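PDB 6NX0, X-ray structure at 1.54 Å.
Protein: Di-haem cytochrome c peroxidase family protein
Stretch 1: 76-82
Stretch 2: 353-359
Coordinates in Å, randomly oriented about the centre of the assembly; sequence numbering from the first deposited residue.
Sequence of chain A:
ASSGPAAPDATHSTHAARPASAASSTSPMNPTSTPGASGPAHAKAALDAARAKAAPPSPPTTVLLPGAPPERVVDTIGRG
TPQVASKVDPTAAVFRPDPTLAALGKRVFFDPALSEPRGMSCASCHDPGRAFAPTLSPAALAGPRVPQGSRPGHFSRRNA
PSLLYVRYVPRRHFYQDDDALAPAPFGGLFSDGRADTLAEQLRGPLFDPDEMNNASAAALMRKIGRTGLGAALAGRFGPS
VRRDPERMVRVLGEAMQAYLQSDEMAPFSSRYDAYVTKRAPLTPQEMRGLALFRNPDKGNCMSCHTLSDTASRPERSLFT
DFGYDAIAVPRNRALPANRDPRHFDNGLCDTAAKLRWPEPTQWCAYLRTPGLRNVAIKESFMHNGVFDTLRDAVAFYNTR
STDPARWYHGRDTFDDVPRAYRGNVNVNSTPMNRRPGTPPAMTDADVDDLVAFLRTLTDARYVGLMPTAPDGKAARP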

# COMPACT_ATOMS: atom_id res chain seq x y z
N THR A 76 19.37 17.03 5.60
CA THR A 76 17.94 17.25 5.71
C THR A 76 17.42 17.76 4.37
O THR A 76 18.01 18.68 3.79
CB THR A 76 17.61 18.24 6.82
OG1 THR A 76 17.95 17.68 8.09
CG2 THR A 76 16.15 18.59 6.81
N ILE A 77 16.35 17.15 3.87
CA ILE A 77 15.76 17.51 2.58
C ILE A 77 14.42 18.17 2.85
O ILE A 77 13.55 17.57 3.50
CB ILE A 77 15.62 16.28 1.66
CG1 ILE A 77 16.93 15.49 1.62
CG2 ILE A 77 15.21 16.69 0.25
CD1 ILE A 77 18.13 16.32 1.26
N GLY A 78 14.25 19.41 2.37
CA GLY A 78 13.02 20.16 2.57
C GLY A 78 12.73 20.48 4.03
O GLY A 78 13.64 20.73 4.82
N ARG A 79 11.44 20.49 4.38
CA ARG A 79 10.99 20.59 5.77
C ARG A 79 11.30 19.30 6.53
O ARG A 79 10.37 18.60 6.95
CB ARG A 79 9.48 20.84 5.89
CG ARG A 79 8.82 21.93 5.05
CD ARG A 79 7.32 21.92 5.37
NE ARG A 79 6.49 22.69 4.44
CZ ARG A 79 6.38 24.02 4.47
NH1 ARG A 79 7.07 24.72 5.37
NH2 ARG A 79 5.59 24.64 3.60
N GLY A 80 12.56 18.94 6.66
CA GLY A 80 12.93 17.98 7.67
C GLY A 80 12.84 16.52 7.30
O GLY A 80 12.63 15.69 8.19
N THR A 81 13.01 16.17 6.04
CA THR A 81 13.09 14.75 5.67
C THR A 81 14.55 14.29 5.78
O THR A 81 15.40 14.80 5.04
CB THR A 81 12.57 14.52 4.27
OG1 THR A 81 11.19 14.93 4.22
CG2 THR A 81 12.68 13.02 3.88
N PRO A 82 14.87 13.34 6.65
CA PRO A 82 16.28 12.98 6.82
C PRO A 82 16.82 12.15 5.67
O PRO A 82 16.14 11.26 5.14
CB PRO A 82 16.27 12.17 8.13
CG PRO A 82 14.92 11.59 8.23
CD PRO A 82 13.99 12.59 7.56
N ALA A 353 6.05 18.53 -2.89
CA ALA A 353 5.83 19.98 -2.81
C ALA A 353 5.47 20.40 -1.39
O ALA A 353 5.98 21.41 -0.88
CB ALA A 353 4.74 20.38 -3.79
N LYS A 354 4.61 19.63 -0.72
CA LYS A 354 4.25 19.93 0.66
C LYS A 354 5.45 19.90 1.59
O LYS A 354 5.48 20.63 2.59
CB LYS A 354 3.18 18.95 1.15
CG LYS A 354 1.87 19.01 0.43
CD LYS A 354 0.96 17.85 0.86
CE LYS A 354 -0.37 17.84 0.11
NZ LYS A 354 -1.11 16.55 0.33
N LEU A 355 6.44 19.07 1.30
CA LEU A 355 7.61 18.93 2.16
C LEU A 355 8.77 19.79 1.68
O LEU A 355 9.87 19.69 2.23
CB LEU A 355 8.03 17.45 2.23
CG LEU A 355 6.96 16.48 2.74
CD1 LEU A 355 7.48 15.05 2.70
CD2 LEU A 355 6.50 16.83 4.14
N ARG A 356 8.55 20.61 0.66
CA ARG A 356 9.58 21.47 0.07
C ARG A 356 10.81 20.70 -0.38
O ARG A 356 11.93 21.21 -0.34
CB ARG A 356 9.94 22.60 1.04
CG ARG A 356 8.81 23.59 1.22
CD ARG A 356 9.17 24.79 2.12
NE ARG A 356 10.27 25.61 1.61
CZ ARG A 356 10.14 26.69 0.83
NH1 ARG A 356 8.95 27.08 0.41
NH2 ARG A 356 11.21 27.37 0.44
N TRP A 357 10.63 19.46 -0.84
CA TRP A 357 11.72 18.76 -1.48
C TRP A 357 12.13 19.51 -2.75
O TRP A 357 11.28 20.06 -3.45
CB TRP A 357 11.31 17.35 -1.87
CG TRP A 357 11.05 16.42 -0.74
CD1 TRP A 357 11.18 16.66 0.59
CD2 TRP A 357 10.62 15.07 -0.87
NE1 TRP A 357 10.85 15.54 1.32
CE2 TRP A 357 10.51 14.54 0.43
CE3 TRP A 357 10.33 14.24 -1.96
CZ2 TRP A 357 10.10 13.24 0.67
CZ3 TRP A 357 9.93 12.94 -1.71
CH2 TRP A 357 9.83 12.46 -0.41
N PRO A 358 13.41 19.48 -3.11
CA PRO A 358 13.84 20.21 -4.31
C PRO A 358 13.24 19.64 -5.59
O PRO A 358 13.12 18.43 -5.77
CB PRO A 358 15.37 20.05 -4.29
CG PRO A 358 15.63 18.86 -3.46
CD PRO A 358 14.53 18.82 -2.42
N GLU A 359 12.82 20.54 -6.48
CA GLU A 359 12.31 20.17 -7.79
C GLU A 359 11.24 19.08 -7.69
O GLU A 359 11.38 18.00 -8.26
CB GLU A 359 13.45 19.74 -8.70
CG GLU A 359 14.33 20.91 -9.06
CD GLU A 359 13.53 21.98 -9.76
OE1 GLU A 359 12.50 21.63 -10.37
OE2 GLU A 359 13.93 23.14 -9.68

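Three hydrogen bonds fasten the tight turn of the first stretch to the segment that leaves the helix in the second. The shortest is between backbones: Arg 79 N donates to Leu 355 O over 2.8 Å, with an angle of 156° at the hydrogen. Leu 355 is the first residue after the helix to leave helical phi/psi, and its carbonyl is taken up by the turn. The same arginine supplies a second bond through its side chain, Arg 79 NE to Lys 354 O at 2.9 Å. Its CA-to-CB bond points sideways, but with chi1 m and chi2 and chi3 both t the extended chain brings the guanidinium back to the second stretch. The carbonyls of two successive residues, Lys 354 in the helix and Leu 355 just past it, thus receive the side chain and the backbone of one residue, a role for which the long, donor-rich arginine is well suited.

The third bond joins two side chains. Trp 357 NE1 donates to Thr 81 OG1 over 3.0 Å, at a nearly straight 166°. Both residues are buried, and the bond pairs the indole's single polar group with a hydroxyl. The CA-to-CB bond of Thr 81 points toward the second stretch, and its short side chain places the hydroxyl at the edge of the indole, near the ring plane.

The turn itself is held by a reciprocal backbone pair, Ile 77 N to Thr 81 O (2.8 Å) and Thr 81 N to Ile 77 O (3.0 Å). At its start, Gly 78 lies so close to the second stretch that its CA makes a C-H...O contact with Leu 355 O at 3.2 Å. Glycine suits this position on two counts: its phi of 64° with psi of -146° is favourable for glycine, and a CB would point toward the other stretch and come to 2.0 Å from Leu 355 O, a clash.

Around these bonds lies apolar packing. Ile 77 sets its CG2 3.5 Å from Pro 358 CD and 4.0 Å from Trp 357 CD1, so that a branched aliphatic side chain meets the proline ring and the indole together. The methyl Leu 355 CD1 lies 4.0 Å from the hydroxyl oxygen Thr 81 OG1, in van der Waals contact. Farther out, the aliphatic part of Arg 356 lies over one face of the Arg 79 guanidinium, with Arg 356 CD 3.7 Å from Arg 79 CZ, while Lys 354 O occupies the guanidinium edge. In all, the two stretches bury 396 Å², counting both sides.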